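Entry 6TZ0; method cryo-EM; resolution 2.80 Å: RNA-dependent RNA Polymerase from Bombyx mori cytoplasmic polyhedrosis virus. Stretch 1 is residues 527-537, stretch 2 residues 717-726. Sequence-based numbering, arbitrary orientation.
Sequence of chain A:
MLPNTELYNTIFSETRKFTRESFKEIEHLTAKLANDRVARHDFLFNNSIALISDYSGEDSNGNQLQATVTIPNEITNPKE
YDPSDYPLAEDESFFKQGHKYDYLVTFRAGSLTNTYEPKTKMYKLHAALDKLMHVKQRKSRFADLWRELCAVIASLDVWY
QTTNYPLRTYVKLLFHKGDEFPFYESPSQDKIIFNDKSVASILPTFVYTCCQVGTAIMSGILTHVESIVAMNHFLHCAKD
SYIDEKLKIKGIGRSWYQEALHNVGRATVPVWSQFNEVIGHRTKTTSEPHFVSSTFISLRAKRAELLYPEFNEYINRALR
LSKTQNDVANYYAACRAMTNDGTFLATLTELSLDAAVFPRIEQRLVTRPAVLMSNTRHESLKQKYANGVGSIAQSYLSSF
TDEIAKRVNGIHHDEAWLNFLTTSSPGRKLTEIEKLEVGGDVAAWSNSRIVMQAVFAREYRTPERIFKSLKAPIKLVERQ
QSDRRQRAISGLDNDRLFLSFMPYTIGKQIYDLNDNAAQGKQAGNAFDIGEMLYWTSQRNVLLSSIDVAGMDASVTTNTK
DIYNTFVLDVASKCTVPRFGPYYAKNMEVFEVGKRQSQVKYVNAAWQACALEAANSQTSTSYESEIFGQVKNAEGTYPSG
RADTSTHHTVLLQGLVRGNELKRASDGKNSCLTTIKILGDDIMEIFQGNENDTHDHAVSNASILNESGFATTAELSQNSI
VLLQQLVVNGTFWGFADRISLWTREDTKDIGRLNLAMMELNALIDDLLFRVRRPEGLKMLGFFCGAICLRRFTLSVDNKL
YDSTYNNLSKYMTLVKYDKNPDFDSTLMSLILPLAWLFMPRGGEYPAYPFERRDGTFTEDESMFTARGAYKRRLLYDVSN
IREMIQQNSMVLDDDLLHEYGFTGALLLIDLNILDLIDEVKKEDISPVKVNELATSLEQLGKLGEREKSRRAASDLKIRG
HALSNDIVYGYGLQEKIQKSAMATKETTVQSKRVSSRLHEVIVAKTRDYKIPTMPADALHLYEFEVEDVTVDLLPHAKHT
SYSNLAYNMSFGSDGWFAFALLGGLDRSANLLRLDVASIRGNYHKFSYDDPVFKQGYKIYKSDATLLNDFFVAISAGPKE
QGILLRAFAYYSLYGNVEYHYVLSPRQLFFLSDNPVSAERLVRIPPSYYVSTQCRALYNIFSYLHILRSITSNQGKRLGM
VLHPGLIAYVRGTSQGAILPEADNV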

# COMPACT_ATOMS: atom_id res chain seq x y z
N PHE A 527 22.82 -4.88 -9.58
CA PHE A 527 22.03 -5.29 -10.73
C PHE A 527 20.84 -4.37 -10.97
O PHE A 527 20.29 -4.38 -12.07
CB PHE A 527 21.49 -6.71 -10.59
CG PHE A 527 22.53 -7.79 -10.70
CD1 PHE A 527 23.19 -8.01 -11.89
CD2 PHE A 527 22.76 -8.65 -9.63
CE1 PHE A 527 24.13 -9.01 -12.00
CE2 PHE A 527 23.68 -9.67 -9.74
CZ PHE A 527 24.37 -9.85 -10.92
N ASP A 528 20.43 -3.60 -9.96
CA ASP A 528 19.26 -2.75 -10.09
C ASP A 528 19.54 -1.55 -10.99
O ASP A 528 18.62 -1.04 -11.63
CB ASP A 528 18.82 -2.26 -8.72
CG ASP A 528 18.40 -3.39 -7.81
OD1 ASP A 528 17.91 -4.42 -8.32
OD2 ASP A 528 18.58 -3.26 -6.58
N ILE A 529 20.78 -1.10 -11.04
CA ILE A 529 21.17 0.11 -11.75
C ILE A 529 21.95 -0.22 -13.02
O ILE A 529 22.60 0.66 -13.57
CB ILE A 529 21.96 1.05 -10.84
CG1 ILE A 529 23.20 0.34 -10.29
CG2 ILE A 529 21.10 1.51 -9.70
CD1 ILE A 529 24.10 1.23 -9.48
N GLY A 530 21.89 -1.47 -13.48
CA GLY A 530 22.72 -1.89 -14.59
C GLY A 530 22.33 -1.28 -15.93
O GLY A 530 23.20 -0.99 -16.75
N GLU A 531 21.04 -1.07 -16.15
CA GLU A 531 20.61 -0.46 -17.40
C GLU A 531 20.96 1.02 -17.44
O GLU A 531 21.29 1.55 -18.50
CB GLU A 531 19.11 -0.67 -17.61
CG GLU A 531 18.71 -2.13 -17.73
CD GLU A 531 19.34 -2.83 -18.93
OE1 GLU A 531 19.56 -2.18 -19.98
OE2 GLU A 531 19.61 -4.04 -18.83
N MET A 532 20.90 1.70 -16.29
CA MET A 532 21.32 3.10 -16.26
C MET A 532 22.82 3.22 -16.41
O MET A 532 23.31 4.14 -17.08
CB MET A 532 20.87 3.75 -14.95
CG MET A 532 19.38 3.90 -14.84
SD MET A 532 18.87 4.76 -13.34
CE MET A 532 19.09 3.46 -12.14
N LEU A 533 23.57 2.31 -15.78
CA LEU A 533 25.01 2.25 -15.96
C LEU A 533 25.41 1.96 -17.40
O LEU A 533 26.42 2.49 -17.88
CB LEU A 533 25.57 1.19 -15.01
CG LEU A 533 26.15 1.57 -13.65
CD1 LEU A 533 25.27 2.47 -12.84
CD2 LEU A 533 26.28 0.27 -12.90
N TYR A 534 24.61 1.17 -18.12
CA TYR A 534 24.88 0.96 -19.54
C TYR A 534 24.52 2.19 -20.37
O TYR A 534 25.34 2.68 -21.15
CB TYR A 534 24.13 -0.26 -20.06
CG TYR A 534 24.33 -0.47 -21.53
CD1 TYR A 534 25.55 -0.89 -22.03
CD2 TYR A 534 23.30 -0.25 -22.43
CE1 TYR A 534 25.75 -1.07 -23.37
CE2 TYR A 534 23.49 -0.43 -23.78
CZ TYR A 534 24.72 -0.84 -24.24
OH TYR A 534 24.92 -1.04 -25.58
N TRP A 535 23.30 2.70 -20.21
CA TRP A 535 22.85 3.79 -21.08
C TRP A 535 23.43 5.14 -20.72
O TRP A 535 23.18 6.11 -21.44
CB TRP A 535 21.33 3.90 -21.08
CG TRP A 535 20.65 2.84 -21.86
CD1 TRP A 535 19.98 1.77 -21.38
CD2 TRP A 535 20.60 2.75 -23.29
NE1 TRP A 535 19.50 1.01 -22.42
CE2 TRP A 535 19.87 1.59 -23.60
CE3 TRP A 535 21.11 3.53 -24.33
CZ2 TRP A 535 19.63 1.20 -24.91
CZ3 TRP A 535 20.87 3.13 -25.62
CH2 TRP A 535 20.13 1.98 -25.90
N THR A 536 24.19 5.26 -19.64
CA THR A 536 24.83 6.53 -19.36
C THR A 536 26.29 6.52 -19.81
O THR A 536 26.92 7.58 -19.89
CB THR A 536 24.71 6.86 -17.87
OG1 THR A 536 23.43 6.43 -17.41
CG2 THR A 536 24.70 8.35 -17.68
N SER A 537 26.82 5.35 -20.17
CA SER A 537 28.10 5.21 -20.84
C SER A 537 28.00 5.41 -22.35
O SER A 537 29.01 5.26 -23.04
CB SER A 537 28.70 3.83 -20.57
OG SER A 537 29.03 3.67 -19.20
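Stretch 2 (717-726) QNSIVLLQQL

Stretch 2 packs against one side of the short helix of stretch 1, which begins at Gly 530 and has Ile 529 at its N-cap position. The direction of the packing follows from the nearest CA pairs. The CA of Asn 718 lies 6.4 Å from the CA of Thr 536, the CA of Ile 720 lies 7.2 Å from the CA of Met 532, and the CA of Gln 725 lies 7.8 Å from the CA of Ile 529. Up to Leu 722 the chain runs broadly opposite to the helix; after the turn, Gln 725 and Leu 726 head back the other way, and Gln 725 lies nearest Ile 529. No hydrogen bond joins the two stretches; the contact rests on van der Waals packing and buries 329 Å², both sides summed.

Gln 717 begins the segment with its CA-to-CB bond pointing away from the helix, and it makes no contact. At Asn 718 the backbone does the work: its O lies 4.2 Å from CG2 of Thr 536, while the side chain starts sideways and its end leads away. Ser 719, at phi/psi -153/141, is already extended, and its CB points away.

Ile 720 and Val 721 are in a strand, with phi/psi of -144/144 and -127/130, and the alternation expected of an extended chain is evident. Ile 720 points toward the helix, Val 721 away, and Leu 722 toward it again. CG2 of Ile 720 reaches two residues one helical turn apart, lying 3.7 Å from SD of Met 532 and 3.9 Å from OG1 of Thr 536. The latter hydroxyl is engaged within its own stretch, donating to O of Met 532 at a modelled OG1 to O distance of 2.3 Å, which is very short. Leu 722 extends the apolar patch: its CB is 4.0 Å from SD of Met 532. The sulfur therefore touches both Ile 720 and Leu 722, and Met 532, with 88 Å² covered, is the most heavily covered residue of the contact.

The chain then turns. Leu 723 and Gln 724 have positive phi values, with phi/psi of 59/43 and 56/37, and neither touches stretch 1. Two backbone hydrogen bonds close the turn, from Gln 725 N to Leu 722 O at 3.1 Å and from Leu 722 N to Gln 725 O at 3.3 Å, a reciprocal pair characteristic of a tight hairpin.

Gln 725 brings the chain back with extended torsions of -127/114 and its CB toward stretch 1. Its chi1 of -77° (m) and chi2 of 171° (t) carry the amide to the start of the helix, where OE1 lies 3.3 Å from CG2 of Ile 529 and 4.2 Å from CB of Asp 528. Both partners are carbon atoms, so these are packing contacts. The backbone contributes as well, with O of Gln 725 4.2 Å from CE of Met 532. Leu 726 points away, ending the contact.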

# COMPACT_ATOMS: atom_id res chain seq x y z
N GLN A 717 21.85 15.39 -20.19
CA GLN A 717 22.73 14.61 -21.04
C GLN A 717 23.48 13.55 -20.26
O GLN A 717 23.79 12.49 -20.81
CB GLN A 717 23.70 15.56 -21.76
CG GLN A 717 24.74 14.91 -22.64
CD GLN A 717 25.45 15.89 -23.55
OE1 GLN A 717 25.06 17.05 -23.64
NE2 GLN A 717 26.51 15.44 -24.20
N ASN A 718 23.72 13.76 -18.97
CA ASN A 718 24.62 12.86 -18.27
C ASN A 718 24.18 12.50 -16.85
O ASN A 718 25.02 12.15 -16.03
CB ASN A 718 26.03 13.45 -18.27
CG ASN A 718 26.07 14.88 -17.80
OD1 ASN A 718 25.08 15.42 -17.32
ND2 ASN A 718 27.21 15.52 -17.97
N SER A 719 22.89 12.52 -16.56
CA SER A 719 22.42 12.13 -15.23
C SER A 719 21.00 11.61 -15.33
O SER A 719 20.17 12.16 -16.06
CB SER A 719 22.49 13.30 -14.25
OG SER A 719 21.58 14.33 -14.60
N ILE A 720 20.71 10.56 -14.57
CA ILE A 720 19.42 9.87 -14.64
C ILE A 720 19.03 9.41 -13.23
O ILE A 720 19.89 9.08 -12.42
CB ILE A 720 19.49 8.70 -15.66
CG1 ILE A 720 18.10 8.19 -16.03
CG2 ILE A 720 20.42 7.58 -15.21
CD1 ILE A 720 17.32 9.15 -16.85
N VAL A 721 17.74 9.47 -12.93
CA VAL A 721 17.21 9.14 -11.61
C VAL A 721 16.11 8.10 -11.78
O VAL A 721 15.19 8.30 -12.58
CB VAL A 721 16.63 10.37 -10.88
CG1 VAL A 721 16.24 10.00 -9.46
CG2 VAL A 721 17.57 11.55 -10.89
N LEU A 722 16.18 7.01 -11.02
CA LEU A 722 15.05 6.11 -10.92
C LEU A 722 15.07 5.44 -9.56
O LEU A 722 16.11 4.90 -9.15
CB LEU A 722 15.07 5.04 -12.02
CG LEU A 722 13.83 4.15 -12.08
CD1 LEU A 722 12.62 5.00 -12.39
CD2 LEU A 722 14.00 3.06 -13.10
N LEU A 723 13.93 5.50 -8.86
CA LEU A 723 13.69 4.86 -7.57
C LEU A 723 14.67 5.34 -6.50
O LEU A 723 15.19 4.54 -5.72
CB LEU A 723 13.72 3.34 -7.69
CG LEU A 723 12.62 2.75 -8.57
CD1 LEU A 723 12.78 1.25 -8.71
CD2 LEU A 723 11.27 3.10 -7.99
N GLN A 724 14.91 6.65 -6.49
CA GLN A 724 15.85 7.34 -5.58
C GLN A 724 17.26 6.77 -5.66
O GLN A 724 17.97 6.67 -4.66
CB GLN A 724 15.34 7.33 -4.14
CG GLN A 724 14.03 8.07 -3.94
CD GLN A 724 14.13 9.54 -4.30
OE1 GLN A 724 15.15 10.19 -4.04
NE2 GLN A 724 13.07 10.08 -4.88
N GLN A 725 17.68 6.40 -6.87
CA GLN A 725 19.05 5.98 -7.15
C GLN A 725 19.54 6.81 -8.32
O GLN A 725 19.03 6.68 -9.43
CB GLN A 725 19.13 4.49 -7.43
CG GLN A 725 19.06 3.65 -6.17
CD GLN A 725 18.93 2.18 -6.44
OE1 GLN A 725 18.62 1.76 -7.56
NE2 GLN A 725 19.21 1.37 -5.43
N LEU A 726 20.52 7.66 -8.07
CA LEU A 726 21.05 8.58 -9.06
C LEU A 726 22.28 7.98 -9.72
O LEU A 726 23.20 7.54 -9.04
CB LEU A 726 21.40 9.93 -8.42
CG LEU A 726 22.08 10.99 -9.27
CD1 LEU A 726 21.24 11.36 -10.45
CD2 LEU A 726 22.36 12.22 -8.44